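Local coordinates for porin (Rhodobacter blasticus, PDB 3PRN), which forms homotrimers in the outer membrane whose channels let small hydrophilic solutes up to about 0.6 kDa diffuse passively, at residues D109-S113 / Y213-S218; N143-V149 / E163-D169; Y240-R246 / Q272-A276. The protein carries 1 engineered substitution. All blocks are in the same frame, centred on the assembly; numbering follows the deposited sequence.

Contact 1. Residues D109-S113 / Y213-S218; sequences DAQSS and YDNGLS
A110 lays its methyl over one face of the Y213 ring: CB is 3.7 Å from the ring centroid and 16° off the ring normal, a CH-pi contact whose closest atom pair is A110 CB to Y213 CE1 at 3.6 Å. This is where the long inward-folded loop of the porin barrel, consistent with the constriction loop of the family, meets strand 206-214 and its adjoining turn. The loop segment 109-113 is irregular; its CA atoms approach to 6.6 Å for A110 and Y213, then 4.9 Å for S112 and N215. Y213 has chi1 m (-62°), and its OH is hydrogen-bonded to T95 OG1, so ring and hydroxyl both meet the loop. N215 to S218 forms a type II' beta turn closed by S218 N to N215 O (3.1 Å), with G216 at the positive phi (55°) of its second position. D214 OD1 accepts from G216 N at 2.8 Å, an Asx turn. Two waters bridge the segments: one accepts from S112 OG (2.6 Å) and donates to N215 OD1 (2.7 Å) and D214 O (3.1 Å), the other accepts from S113 N (3.0 Å) and donates to N215 O (2.9 Å). N215 ND2 is hydrogen-bonded to G221 O. S218, chi1 t, donates its OG to Q111 O at 2.8 Å.

Contact 2. Residues N143-V149 / E163-D169; sequences NLYLSYV and EFGIAAD
Strands 143-149 and 163-169 are antiparallel neighbours in the porin beta-barrel, with axes 4.6 Å apart and N-to-C directions at 171°. N143-D169, Y145-A167, S147-G165 and V149-E163 are hydrogen-bonded pairs, each with two N-to-O bonds of 2.8 to 3.0 Å; L144-A168, L146-I166 and Y148-F164 are the non-hydrogen-bonded pairs between them. The two faces differ chemically, as expected of a transmembrane barrel. L144, L146, Y148, F164, I166 and A168 form the largely apolar outer surface, where Y148 touches a bound detergent. L144 (chi1 -99°, between wells) sets CD1 4.1 Å from A168 CB. L146 (chi1 -86°, chi2 124°, the latter between wells) brings its end nearer the other strand: L146 CD2 lies 3.4 Å from CZ of F164 (chi1 t) and 4.1 Å from CD1 of I166 (t, t). The other face looks into the barrel, where Y145 and A167 touch helix 88-91. There S147 (chi1 p) and E163 (t, t) share a water, 2.7 Å from S147 OG and from E163 OE1; S147 OG also bonds to A88 N, while E163 OE2 accepts from G186 N. Y145, with chi1 m (-43°), leans along the sheet past A167, CD1 to CB at 4.0 Å. This tilt carries its hydroxyl to D169, whose chi1 p (53°) brings the carboxylate nearer to strand 143-149: Y145 OH donates to D169 OD2 at 2.9 Å, and N143 ND2 to D169 OD1 at 2.7 Å.

Contact 3. Residues Y240-R246 / Q272-A276; sequences YVSDIDR and QSGFA
This is a side-chain contact between next-nearest strands of the porin barrel: strand 252-262 lies between 235-244 and 265-273, and the contact reaches across it. The end-to-end directions of 240-246 and 272-276 are 7° apart, as expected for alternate strands of an antiparallel sheet, and the CA atoms stay apart, 9.3 Å for Y240 and Q272 and 7.8 Å for D243 and F275. Regular strand ends after I244 in one segment and after S273 in the other; D245 and F275 (phi/psi -77/-17 and -72/-18) turn the backbone. F275, with chi1 m, is the main filler. I244, with chi1 p, puts CG2 over one face of that ring, 3.9 Å from the centroid and 26° off the normal, a CH-pi contact; S242 OG, bonded to T225, lies 3.8 Å from F275 CZ. R246 NH2 comes 3.8 Å from F275 O. At the other end, Y240 CB leaves sideways, and chi1 p brings the ring's hydroxyl end nearer Q272. Both side chains also bond to the long inner loop, Y240 OH to F107 N and Q272 NE2 to S105 OG. Directly between the strands, Y240 OH donates to Q272 OE1 at 2.7 Å.

Overall arrangement
All three contacts reach one closed sheet, yet they sample different parts of it. Contact 2 is barrel wall proper, a continuous backbone-bonded strand pair with a largely apolar, outward face and a mixed inner face with polar side chains. Contacts 1 and 3 lie at strand ends and depend on side chains, with ordered waters in contact 1 and an aromatic filler in contact 3. These two touch, Q111 CD lying 3.9 Å from F275 CE2, and Q223 borders both; contact 2 is separate, its centre about 16 Å from that of contact 1 and 27 Å from that of contact 3. The inner loop nevertheless reaches all three. Each is partly buried, and none touches another subunit.

Contact 1. Residues D109-S113 / Y213-S218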
ATOM      1  N   ASP A 109     -15.912  24.656  13.800  1.00 22.12           N
ATOM      2  CA  ASP A 109     -16.474  23.724  12.818  1.00 22.65           C
ATOM      3  C   ASP A 109     -17.733  23.106  13.469  1.00 22.55           C
ATOM      4  O   ASP A 109     -17.844  23.095  14.716  1.00 22.51           O
ATOM      5  CB  ASP A 109     -15.460  22.592  12.610  1.00 22.77           C
ATOM      6  CG  ASP A 109     -14.356  22.931  11.618  1.00 22.67           C
ATOM      7  OD1 ASP A 109     -14.369  23.988  10.928  1.00 22.28           O
ATOM      8  OD2 ASP A 109     -13.430  22.077  11.498  1.00 23.37           O
ATOM      9  N   ALA A 110     -18.663  22.603  12.717  1.00 23.18           N
ATOM     10  CA  ALA A 110     -19.891  22.002  13.204  1.00 23.57           C
ATOM     11  C   ALA A 110     -19.619  20.928  14.258  1.00 25.06           C
ATOM     12  O   ALA A 110     -18.753  20.054  14.075  1.00 24.45           O
ATOM     13  CB  ALA A 110     -20.621  21.369  12.036  1.00 23.02           C
ATOM     14  N   GLN A 111     -20.400  20.940  15.342  1.00 25.15           N
ATOM     15  CA  GLN A 111     -20.222  19.921  16.379  1.00 26.70           C
ATOM     16  C   GLN A 111     -21.318  18.853  16.252  1.00 27.42           C
ATOM     17  O   GLN A 111     -22.090  18.609  17.179  1.00 29.50           O
ATOM     18  CB  GLN A 111     -20.348  20.570  17.770  1.00 26.58           C
ATOM     19  CG  GLN A 111     -19.380  21.720  17.974  1.00 25.67           C
ATOM     20  CD  GLN A 111     -17.953  21.224  18.094  1.00 27.47           C
ATOM     21  OE1 GLN A 111     -17.663  20.432  18.987  1.00 28.38           O
ATOM     22  NE2 GLN A 111     -17.042  21.635  17.238  1.00 27.22           N
ATOM     23  N   SER A 112     -21.393  18.228  15.092  1.00 27.41           N
ATOM     24  CA  SER A 112     -22.382  17.156  14.855  1.00 27.00           C
ATOM     25  C   SER A 112     -21.656  15.946  14.279  1.00 26.99           C
ATOM     26  O   SER A 112     -20.437  16.015  14.008  1.00 25.64           O
ATOM     27  CB  SER A 112     -23.476  17.641  13.903  1.00 29.27           C
ATOM     28  OG  SER A 112     -22.898  18.269  12.774  1.00 31.66           O
ATOM     29  N   SER A 113     -22.315  14.833  14.183  1.00 26.85           N
ATOM     30  CA  SER A 113     -21.805  13.586  13.639  1.00 26.00           C
ATOM     31  C   SER A 113     -22.443  13.378  12.272  1.00 25.26           C
ATOM     32  O   SER A 113     -23.667  13.465  12.120  1.00 25.03           O
ATOM     33  CB  SER A 113     -22.336  12.376  14.440  1.00 28.74           C
ATOM     34  OG  SER A 113     -21.628  12.265  15.666  1.00 33.61           O
ATOM     35  N   TYR A 213     -25.261  26.503  12.545  1.00 27.11           N
ATOM     36  CA  TYR A 213     -25.618  25.103  12.407  1.00 26.67           C
ATOM     37  C   TYR A 213     -26.751  24.691  13.360  1.00 27.40           C
ATOM     38  O   TYR A 213     -26.792  25.144  14.530  1.00 27.19           O
ATOM     39  CB  TYR A 213     -24.424  24.197  12.880  1.00 26.97           C
ATOM     40  CG  TYR A 213     -23.204  24.442  11.999  1.00 25.90           C
ATOM     41  CD1 TYR A 213     -23.085  23.760  10.774  1.00 26.66           C
ATOM     42  CD2 TYR A 213     -22.246  25.312  12.375  1.00 25.37           C
ATOM     43  CE1 TYR A 213     -21.983  24.019   9.957  1.00 26.51           C
ATOM     44  CE2 TYR A 213     -21.142  25.564  11.576  1.00 27.35           C
ATOM     45  CZ  TYR A 213     -21.028  24.920  10.348  1.00 26.24           C
ATOM     46  OH  TYR A 213     -19.925  25.192   9.601  1.00 26.80           O
ATOM     47  N   ASP A 214     -27.467  23.697  12.927  1.00 26.61           N
ATOM     48  CA  ASP A 214     -28.347  22.897  13.747  1.00 27.76           C
ATOM     49  C   ASP A 214     -27.607  21.536  13.830  1.00 27.38           C
ATOM     50  O   ASP A 214     -27.441  20.907  12.780  1.00 27.17           O
ATOM     51  CB  ASP A 214     -29.690  22.698  13.101  1.00 30.36           C
ATOM     52  CG  ASP A 214     -30.593  21.796  13.927  1.00 35.41           C
ATOM     53  OD1 ASP A 214     -30.164  20.848  14.626  1.00 35.13           O
ATOM     54  OD2 ASP A 214     -31.825  22.068  13.857  1.00 39.15           O
ATOM     55  N   ASN A 215     -27.128  21.176  14.993  1.00 26.81           N
ATOM     56  CA  ASN A 215     -26.309  20.046  15.271  1.00 26.73           C
ATOM     57  C   ASN A 215     -27.079  18.794  15.596  1.00 27.05           C
ATOM     58  O   ASN A 215     -26.520  17.827  16.076  1.00 26.38           O
ATOM     59  CB  ASN A 215     -25.206  20.323  16.301  1.00 24.75           C
ATOM     60  CG  ASN A 215     -24.180  21.285  15.742  1.00 27.71           C
ATOM     61  OD1 ASN A 215     -23.573  21.047  14.669  1.00 28.98           O
ATOM     62  ND2 ASN A 215     -23.838  22.365  16.445  1.00 23.77           N
ATOM     63  N   GLY A 216     -28.372  18.775  15.243  1.00 27.90           N
ATOM     64  CA  GLY A 216     -29.177  17.575  15.432  1.00 29.25           C
ATOM     65  C   GLY A 216     -29.190  17.028  16.850  1.00 30.22           C
ATOM     66  O   GLY A 216     -29.527  17.788  17.765  1.00 30.32           O
ATOM     67  N   LEU A 217     -28.863  15.765  17.075  1.00 30.53           N
ATOM     68  CA  LEU A 217     -28.919  15.188  18.411  1.00 31.36           C
ATOM     69  C   LEU A 217     -27.666  15.495  19.220  1.00 31.66           C
ATOM     70  O   LEU A 217     -27.568  15.056  20.370  1.00 31.53           O
ATOM     71  CB  LEU A 217     -29.174  13.670  18.367  1.00 32.08           C
ATOM     72  CG  LEU A 217     -30.498  13.190  17.771  1.00 34.65           C
ATOM     73  CD1 LEU A 217     -30.630  11.657  17.736  1.00 34.26           C
ATOM     74  CD2 LEU A 217     -31.712  13.747  18.507  1.00 34.62           C
ATOM     75  N   SER A 218     -26.665  16.201  18.683  1.00 30.73           N
ATOM     76  CA  SER A 218     -25.489  16.488  19.480  1.00 30.14           C
ATOM     77  C   SER A 218     -25.813  17.253  20.771  1.00 31.07           C
ATOM     78  O   SER A 218     -26.700  18.138  20.763  1.00 30.83           O
ATOM     79  CB  SER A 218     -24.560  17.364  18.624  1.00 29.05           C
ATOM     80  OG  SER A 218     -23.581  18.004  19.414  1.00 29.42           O
TER
HETATM   81  O   HOH W   1     -24.466  20.234  12.219  1.00 36.48           O
HETATM   82  O   HOH W   2     -25.035  15.413  15.330  1.00 29.89           O

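Contact 2. Residues N143-V149 / E163-D169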
ATOM      1  N   ASN A 143     -22.942  25.302  -7.215  1.00 46.04           N
ATOM      2  CA  ASN A 143     -22.577  23.918  -6.991  1.00 41.67           C
ATOM      3  C   ASN A 143     -23.749  23.275  -6.235  1.00 40.09           C
ATOM      4  O   ASN A 143     -24.177  23.822  -5.230  1.00 38.86           O
ATOM      5  CB  ASN A 143     -21.305  23.759  -6.198  1.00 41.79           C
ATOM      6  CG  ASN A 143     -20.083  24.323  -6.868  1.00 44.37           C
ATOM      7  OD1 ASN A 143     -19.649  23.854  -7.922  1.00 45.08           O
ATOM      8  ND2 ASN A 143     -19.471  25.331  -6.242  1.00 44.74           N
ATOM      9  N   LEU A 144     -24.205  22.128  -6.701  1.00 37.99           N
ATOM     10  CA  LEU A 144     -25.198  21.331  -6.047  1.00 35.79           C
ATOM     11  C   LEU A 144     -24.512  20.012  -5.593  1.00 34.61           C
ATOM     12  O   LEU A 144     -23.816  19.429  -6.447  1.00 33.48           O
ATOM     13  CB  LEU A 144     -26.256  20.838  -7.038  1.00 40.08           C
ATOM     14  CG  LEU A 144     -27.570  21.579  -7.119  1.00 45.02           C
ATOM     15  CD1 LEU A 144     -28.246  21.491  -5.747  1.00 45.51           C
ATOM     16  CD2 LEU A 144     -27.294  23.001  -7.589  1.00 45.55           C
ATOM     17  N   TYR A 145     -24.898  19.484  -4.465  1.00 32.42           N
ATOM     18  CA  TYR A 145     -24.376  18.212  -3.995  1.00 30.84           C
ATOM     19  C   TYR A 145     -25.479  17.353  -3.413  1.00 30.85           C
ATOM     20  O   TYR A 145     -26.259  17.836  -2.587  1.00 30.34           O
ATOM     21  CB  TYR A 145     -23.321  18.357  -2.916  1.00 30.91           C
ATOM     22  CG  TYR A 145     -22.274  19.405  -3.092  1.00 29.27           C
ATOM     23  CD1 TYR A 145     -22.611  20.736  -2.885  1.00 30.24           C
ATOM     24  CD2 TYR A 145     -20.975  19.108  -3.499  1.00 31.15           C
ATOM     25  CE1 TYR A 145     -21.664  21.725  -3.057  1.00 32.17           C
ATOM     26  CE2 TYR A 145     -20.005  20.102  -3.685  1.00 30.82           C
ATOM     27  CZ  TYR A 145     -20.373  21.396  -3.446  1.00 33.05           C
ATOM     28  OH  TYR A 145     -19.472  22.450  -3.556  1.00 36.49           O
ATOM     29  N   LEU A 146     -25.517  16.075  -3.746  1.00 29.73           N
ATOM     30  CA  LEU A 146     -26.456  15.147  -3.194  1.00 29.72           C
ATOM     31  C   LEU A 146     -25.714  13.881  -2.750  1.00 29.19           C
ATOM     32  O   LEU A 146     -24.844  13.459  -3.523  1.00 29.05           O
ATOM     33  CB  LEU A 146     -27.475  14.679  -4.260  1.00 34.37           C
ATOM     34  CG  LEU A 146     -28.664  15.654  -4.370  1.00 38.99           C
ATOM     35  CD1 LEU A 146     -28.787  16.112  -5.799  1.00 41.20           C
ATOM     36  CD2 LEU A 146     -29.916  14.934  -3.894  1.00 41.10           C
ATOM     37  N   SER A 147     -26.023  13.340  -1.588  1.00 27.74           N
ATOM     38  CA  SER A 147     -25.285  12.094  -1.267  1.00 26.46           C
ATOM     39  C   SER A 147     -26.237  11.169  -0.538  1.00 26.38           C
ATOM     40  O   SER A 147     -27.149  11.641   0.173  1.00 25.56           O
ATOM     41  CB  SER A 147     -24.022  12.374  -0.479  1.00 25.40           C
ATOM     42  OG  SER A 147     -24.307  13.146   0.693  1.00 24.15           O
ATOM     43  N   TYR A 148     -26.049   9.885  -0.762  1.00 25.81           N
ATOM     44  CA  TYR A 148     -26.852   8.850  -0.094  1.00 25.46           C
ATOM     45  C   TYR A 148     -25.895   7.775   0.407  1.00 25.61           C
ATOM     46  O   TYR A 148     -25.079   7.250  -0.404  1.00 25.00           O
ATOM     47  CB  TYR A 148     -27.852   8.294  -1.124  1.00 28.44           C
ATOM     48  CG  TYR A 148     -28.469   6.987  -0.686  1.00 36.36           C
ATOM     49  CD1 TYR A 148     -29.533   6.950   0.213  1.00 39.92           C
ATOM     50  CD2 TYR A 148     -27.940   5.801  -1.171  1.00 40.80           C
ATOM     51  CE1 TYR A 148     -30.071   5.716   0.608  1.00 42.77           C
ATOM     52  CE2 TYR A 148     -28.463   4.567  -0.801  1.00 43.85           C
ATOM     53  CZ  TYR A 148     -29.519   4.554   0.108  1.00 45.44           C
ATOM     54  OH  TYR A 148     -30.016   3.308   0.476  1.00 47.90           O
ATOM     55  N   VAL A 149     -25.874   7.511   1.700  1.00 24.40           N
ATOM     56  CA  VAL A 149     -24.917   6.529   2.214  1.00 24.31           C
ATOM     57  C   VAL A 149     -25.660   5.420   2.934  1.00 24.21           C
ATOM     58  O   VAL A 149     -26.485   5.663   3.826  1.00 23.66           O
ATOM     59  CB  VAL A 149     -23.925   7.197   3.192  1.00 24.53           C
ATOM     60  CG1 VAL A 149     -22.966   6.147   3.761  1.00 25.95           C
ATOM     61  CG2 VAL A 149     -23.129   8.321   2.563  1.00 24.65           C
ATOM     62  N   GLU A 163     -28.179   7.541   5.326  1.00 30.16           N
ATOM     63  CA  GLU A 163     -28.032   8.969   5.453  1.00 27.56           C
ATOM     64  C   GLU A 163     -28.269   9.629   4.098  1.00 28.46           C
ATOM     65  O   GLU A 163     -27.686   9.242   3.084  1.00 27.32           O
ATOM     66  CB  GLU A 163     -26.620   9.305   5.946  1.00 25.53           C
ATOM     67  CG  GLU A 163     -26.358  10.801   5.990  1.00 23.46           C
ATOM     68  CD  GLU A 163     -24.883  11.114   6.157  1.00 26.39           C
ATOM     69  OE1 GLU A 163     -24.139  11.249   5.118  1.00 25.67           O
ATOM     70  OE2 GLU A 163     -24.385  11.233   7.338  1.00 25.20           O
ATOM     71  N   PHE A 164     -29.141  10.618   4.080  1.00 27.22           N
ATOM     72  CA  PHE A 164     -29.400  11.364   2.841  1.00 28.02           C
ATOM     73  C   PHE A 164     -29.049  12.825   3.061  1.00 27.06           C
ATOM     74  O   PHE A 164     -29.489  13.456   4.032  1.00 27.14           O
ATOM     75  CB  PHE A 164     -30.854  11.255   2.396  1.00 33.25           C
ATOM     76  CG  PHE A 164     -31.091  12.081   1.133  1.00 40.61           C
ATOM     77  CD1 PHE A 164     -30.553  11.661  -0.090  1.00 43.35           C
ATOM     78  CD2 PHE A 164     -31.827  13.266   1.206  1.00 43.66           C
ATOM     79  CE1 PHE A 164     -30.745  12.435  -1.241  1.00 45.07           C
ATOM     80  CE2 PHE A 164     -32.016  14.042   0.056  1.00 45.78           C
ATOM     81  CZ  PHE A 164     -31.474  13.627  -1.166  1.00 46.35           C
ATOM     82  N   GLY A 165     -28.255  13.350   2.154  1.00 26.23           N
ATOM     83  CA  GLY A 165     -27.779  14.723   2.286  1.00 25.91           C
ATOM     84  C   GLY A 165     -27.997  15.544   1.033  1.00 26.24           C
ATOM     85  O   GLY A 165     -27.804  15.078  -0.106  1.00 25.76           O
ATOM     86  N   ILE A 166     -28.197  16.849   1.254  1.00 26.88           N
ATOM     87  CA  ILE A 166     -28.238  17.749   0.080  1.00 26.46           C
ATOM     88  C   ILE A 166     -27.594  19.062   0.419  1.00 26.38           C
ATOM     89  O   ILE A 166     -27.679  19.568   1.566  1.00 26.68           O
ATOM     90  CB  ILE A 166     -29.687  17.922  -0.424  1.00 29.80           C
ATOM     91  CG1 ILE A 166     -29.706  18.926  -1.586  1.00 33.40           C
ATOM     92  CG2 ILE A 166     -30.599  18.428   0.660  1.00 30.09           C
ATOM     93  CD1 ILE A 166     -30.942  18.683  -2.446  1.00 38.96           C
ATOM     94  N   ALA A 167     -26.959  19.708  -0.537  1.00 25.94           N
ATOM     95  CA  ALA A 167     -26.295  20.967  -0.322  1.00 27.23           C
ATOM     96  C   ALA A 167     -26.118  21.769  -1.606  1.00 27.51           C
ATOM     97  O   ALA A 167     -26.072  21.259  -2.708  1.00 28.31           O
ATOM     98  CB  ALA A 167     -24.905  20.765   0.348  1.00 25.39           C
ATOM     99  N   ALA A 168     -25.941  23.072  -1.412  1.00 29.13           N
ATOM    100  CA  ALA A 168     -25.641  23.984  -2.497  1.00 30.60           C
ATOM    101  C   ALA A 168     -24.849  25.173  -2.015  1.00 31.16           C
ATOM    102  O   ALA A 168     -24.847  25.570  -0.833  1.00 30.85           O
ATOM    103  CB  ALA A 168     -26.956  24.430  -3.185  1.00 30.34           C
ATOM    104  N   ASP A 169     -24.012  25.704  -2.888  1.00 32.01           N
ATOM    105  CA  ASP A 169     -23.302  26.925  -2.633  1.00 34.15           C
ATOM    106  C   ASP A 169     -23.288  27.766  -3.932  1.00 36.16           C
ATOM    107  O   ASP A 169     -23.531  27.329  -5.071  1.00 35.35           O
ATOM    108  CB  ASP A 169     -21.927  26.801  -2.035  1.00 33.53           C
ATOM    109  CG  ASP A 169     -20.998  25.874  -2.805  1.00 34.48           C
ATOM    110  OD1 ASP A 169     -20.673  26.202  -3.967  1.00 33.99           O
ATOM    111  OD2 ASP A 169     -20.614  24.817  -2.265  1.00 32.44           O
TER
HETATM  112  O   HOH W   3     -25.209  11.483   2.646  1.00 25.82           O

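Contact 3. Residues Y240-R246 / Q272-A276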
ATOM      1  N   TYR A 240     -11.545  33.502  14.807  1.00 24.90           N
ATOM      2  CA  TYR A 240     -12.928  33.088  14.877  1.00 25.11           C
ATOM      3  C   TYR A 240     -13.421  33.139  16.329  1.00 24.59           C
ATOM      4  O   TYR A 240     -12.582  33.079  17.234  1.00 24.71           O
ATOM      5  CB  TYR A 240     -13.222  31.656  14.343  1.00 24.23           C
ATOM      6  CG  TYR A 240     -12.620  30.544  15.176  1.00 23.65           C
ATOM      7  CD1 TYR A 240     -13.381  30.004  16.233  1.00 22.68           C
ATOM      8  CD2 TYR A 240     -11.375  30.003  14.919  1.00 22.55           C
ATOM      9  CE1 TYR A 240     -12.884  28.975  17.017  1.00 23.77           C
ATOM     10  CE2 TYR A 240     -10.877  28.947  15.717  1.00 23.15           C
ATOM     11  CZ  TYR A 240     -11.625  28.444  16.749  1.00 22.02           C
ATOM     12  OH  TYR A 240     -11.194  27.423  17.590  1.00 21.38           O
ATOM     13  N   VAL A 241     -14.737  33.181  16.487  1.00 25.04           N
ATOM     14  CA  VAL A 241     -15.346  33.087  17.784  1.00 24.65           C
ATOM     15  C   VAL A 241     -16.524  32.130  17.521  1.00 24.95           C
ATOM     16  O   VAL A 241     -17.075  32.246  16.413  1.00 25.04           O
ATOM     17  CB  VAL A 241     -15.919  34.431  18.285  0.50 25.25           C
ATOM     18  CG1 VAL A 241     -16.451  34.298  19.697  0.50 24.02           C
ATOM     19  CG2 VAL A 241     -14.858  35.520  18.183  0.50 25.45           C
ATOM     20  N   SER A 242     -16.839  31.262  18.457  1.00 24.25           N
ATOM     21  CA  SER A 242     -17.983  30.357  18.212  1.00 25.25           C
ATOM     22  C   SER A 242     -18.707  30.149  19.554  1.00 24.63           C
ATOM     23  O   SER A 242     -18.036  30.073  20.589  1.00 25.57           O
ATOM     24  CB  SER A 242     -17.521  29.009  17.619  1.00 23.92           C
ATOM     25  OG  SER A 242     -18.561  28.131  17.216  1.00 22.65           O
ATOM     26  N   ASP A 243     -19.994  30.037  19.508  1.00 26.00           N
ATOM     27  CA  ASP A 243     -20.910  29.777  20.569  1.00 27.49           C
ATOM     28  C   ASP A 243     -21.845  28.596  20.269  1.00 27.45           C
ATOM     29  O   ASP A 243     -22.422  28.469  19.171  1.00 28.25           O
ATOM     30  CB  ASP A 243     -21.870  30.959  20.884  1.00 33.06           C
ATOM     31  CG  ASP A 243     -21.062  32.056  21.562  1.00 38.46           C
ATOM     32  OD1 ASP A 243     -20.556  31.841  22.730  1.00 40.71           O
ATOM     33  OD2 ASP A 243     -20.855  33.165  20.953  1.00 42.06           O
ATOM     34  N   ILE A 244     -22.034  27.759  21.278  1.00 27.36           N
ATOM     35  CA  ILE A 244     -22.991  26.672  21.173  1.00 27.85           C
ATOM     36  C   ILE A 244     -24.073  26.905  22.235  1.00 29.41           C
ATOM     37  O   ILE A 244     -23.829  27.667  23.190  1.00 28.53           O
ATOM     38  CB  ILE A 244     -22.332  25.293  21.322  1.00 26.54           C
ATOM     39  CG1 ILE A 244     -21.555  25.131  22.630  1.00 25.23           C
ATOM     40  CG2 ILE A 244     -21.340  25.093  20.130  1.00 25.57           C
ATOM     41  CD1 ILE A 244     -21.006  23.743  22.884  1.00 23.91           C
ATOM     42  N   ASP A 245     -25.209  26.273  22.100  1.00 29.89           N
ATOM     43  CA  ASP A 245     -26.301  26.328  23.039  1.00 32.70           C
ATOM     44  C   ASP A 245     -26.091  25.477  24.291  1.00 31.74           C
ATOM     45  O   ASP A 245     -26.895  25.680  25.232  1.00 33.77           O
ATOM     46  CB  ASP A 245     -27.637  25.799  22.439  1.00 36.96           C
ATOM     47  CG  ASP A 245     -28.328  26.859  21.621  1.00 43.26           C
ATOM     48  OD1 ASP A 245     -28.074  28.078  21.752  1.00 45.84           O
ATOM     49  OD2 ASP A 245     -29.158  26.473  20.748  1.00 46.22           O
ATOM     50  N   ARG A 246     -25.189  24.522  24.355  1.00 32.25           N
ATOM     51  CA  ARG A 246     -25.065  23.718  25.573  1.00 30.97           C
ATOM     52  C   ARG A 246     -24.922  24.616  26.812  1.00 30.95           C
ATOM     53  O   ARG A 246     -24.122  25.535  26.940  1.00 30.44           O
ATOM     54  CB  ARG A 246     -23.948  22.731  25.502  1.00 33.10           C
ATOM     55  CG  ARG A 246     -23.832  21.626  26.515  1.00 34.91           C
ATOM     56  CD  ARG A 246     -22.588  20.776  26.166  1.00 38.07           C
ATOM     57  NE  ARG A 246     -21.382  21.424  26.576  1.00 40.59           N
ATOM     58  CZ  ARG A 246     -20.155  21.464  26.045  1.00 42.64           C
ATOM     59  NH1 ARG A 246     -19.910  20.844  24.885  1.00 40.95           N
ATOM     60  NH2 ARG A 246     -19.198  22.161  26.713  1.00 41.36           N
ATOM     61  N   GLN A 272      -5.862  28.239  20.305  1.00 23.03           N
ATOM     62  CA  GLN A 272      -7.306  28.162  20.345  1.00 24.63           C
ATOM     63  C   GLN A 272      -7.828  27.764  21.715  1.00 24.18           C
ATOM     64  O   GLN A 272      -7.147  27.106  22.496  1.00 25.36           O
ATOM     65  CB  GLN A 272      -7.792  27.118  19.295  1.00 22.55           C
ATOM     66  CG  GLN A 272      -7.383  27.478  17.869  1.00 22.63           C
ATOM     67  CD  GLN A 272      -7.856  26.460  16.858  1.00 24.68           C
ATOM     68  OE1 GLN A 272      -9.040  26.104  16.785  1.00 25.50           O
ATOM     69  NE2 GLN A 272      -6.941  25.907  16.061  1.00 25.09           N
ATOM     70  N   SER A 273      -9.051  28.156  22.001  1.00 25.06           N
ATOM     71  CA  SER A 273      -9.679  27.863  23.313  1.00 25.97           C
ATOM     72  C   SER A 273     -11.058  27.269  23.067  1.00 26.12           C
ATOM     73  O   SER A 273     -11.848  27.875  22.313  1.00 26.09           O
ATOM     74  CB  SER A 273      -9.697  29.194  24.094  1.00 27.41           C
ATOM     75  OG  SER A 273     -10.140  28.982  25.410  1.00 30.45           O
ATOM     76  N   GLY A 274     -11.366  26.108  23.649  1.00 26.22           N
ATOM     77  CA  GLY A 274     -12.564  25.393  23.424  1.00 27.48           C
ATOM     78  C   GLY A 274     -13.812  25.729  24.229  1.00 28.31           C
ATOM     79  O   GLY A 274     -13.783  26.638  25.062  1.00 28.79           O
ATOM     80  N   PHE A 275     -14.886  24.990  23.999  1.00 28.19           N
ATOM     81  CA  PHE A 275     -16.147  25.203  24.709  1.00 29.28           C
ATOM     82  C   PHE A 275     -16.077  24.754  26.188  1.00 30.55           C
ATOM     83  O   PHE A 275     -16.904  25.206  26.992  1.00 29.06           O
ATOM     84  CB  PHE A 275     -17.309  24.480  24.031  1.00 27.04           C
ATOM     85  CG  PHE A 275     -17.484  24.900  22.591  1.00 26.81           C
ATOM     86  CD1 PHE A 275     -17.953  26.132  22.260  1.00 24.97           C
ATOM     87  CD2 PHE A 275     -17.157  23.964  21.572  1.00 26.54           C
ATOM     88  CE1 PHE A 275     -18.175  26.507  20.937  1.00 26.87           C
ATOM     89  CE2 PHE A 275     -17.331  24.354  20.259  1.00 26.03           C
ATOM     90  CZ  PHE A 275     -17.836  25.615  19.917  1.00 26.31           C
ATOM     91  N   ALA A 276     -15.095  23.938  26.538  1.00 30.35           N
ATOM     92  CA  ALA A 276     -14.899  23.485  27.913  1.00 33.12           C
ATOM     93  C   ALA A 276     -13.586  24.037  28.443  1.00 33.35           C
ATOM     94  O   ALA A 276     -12.900  23.425  29.251  1.00 34.31           O
ATOM     95  CB  ALA A 276     -14.882  21.955  27.978  1.00 34.14           C
TER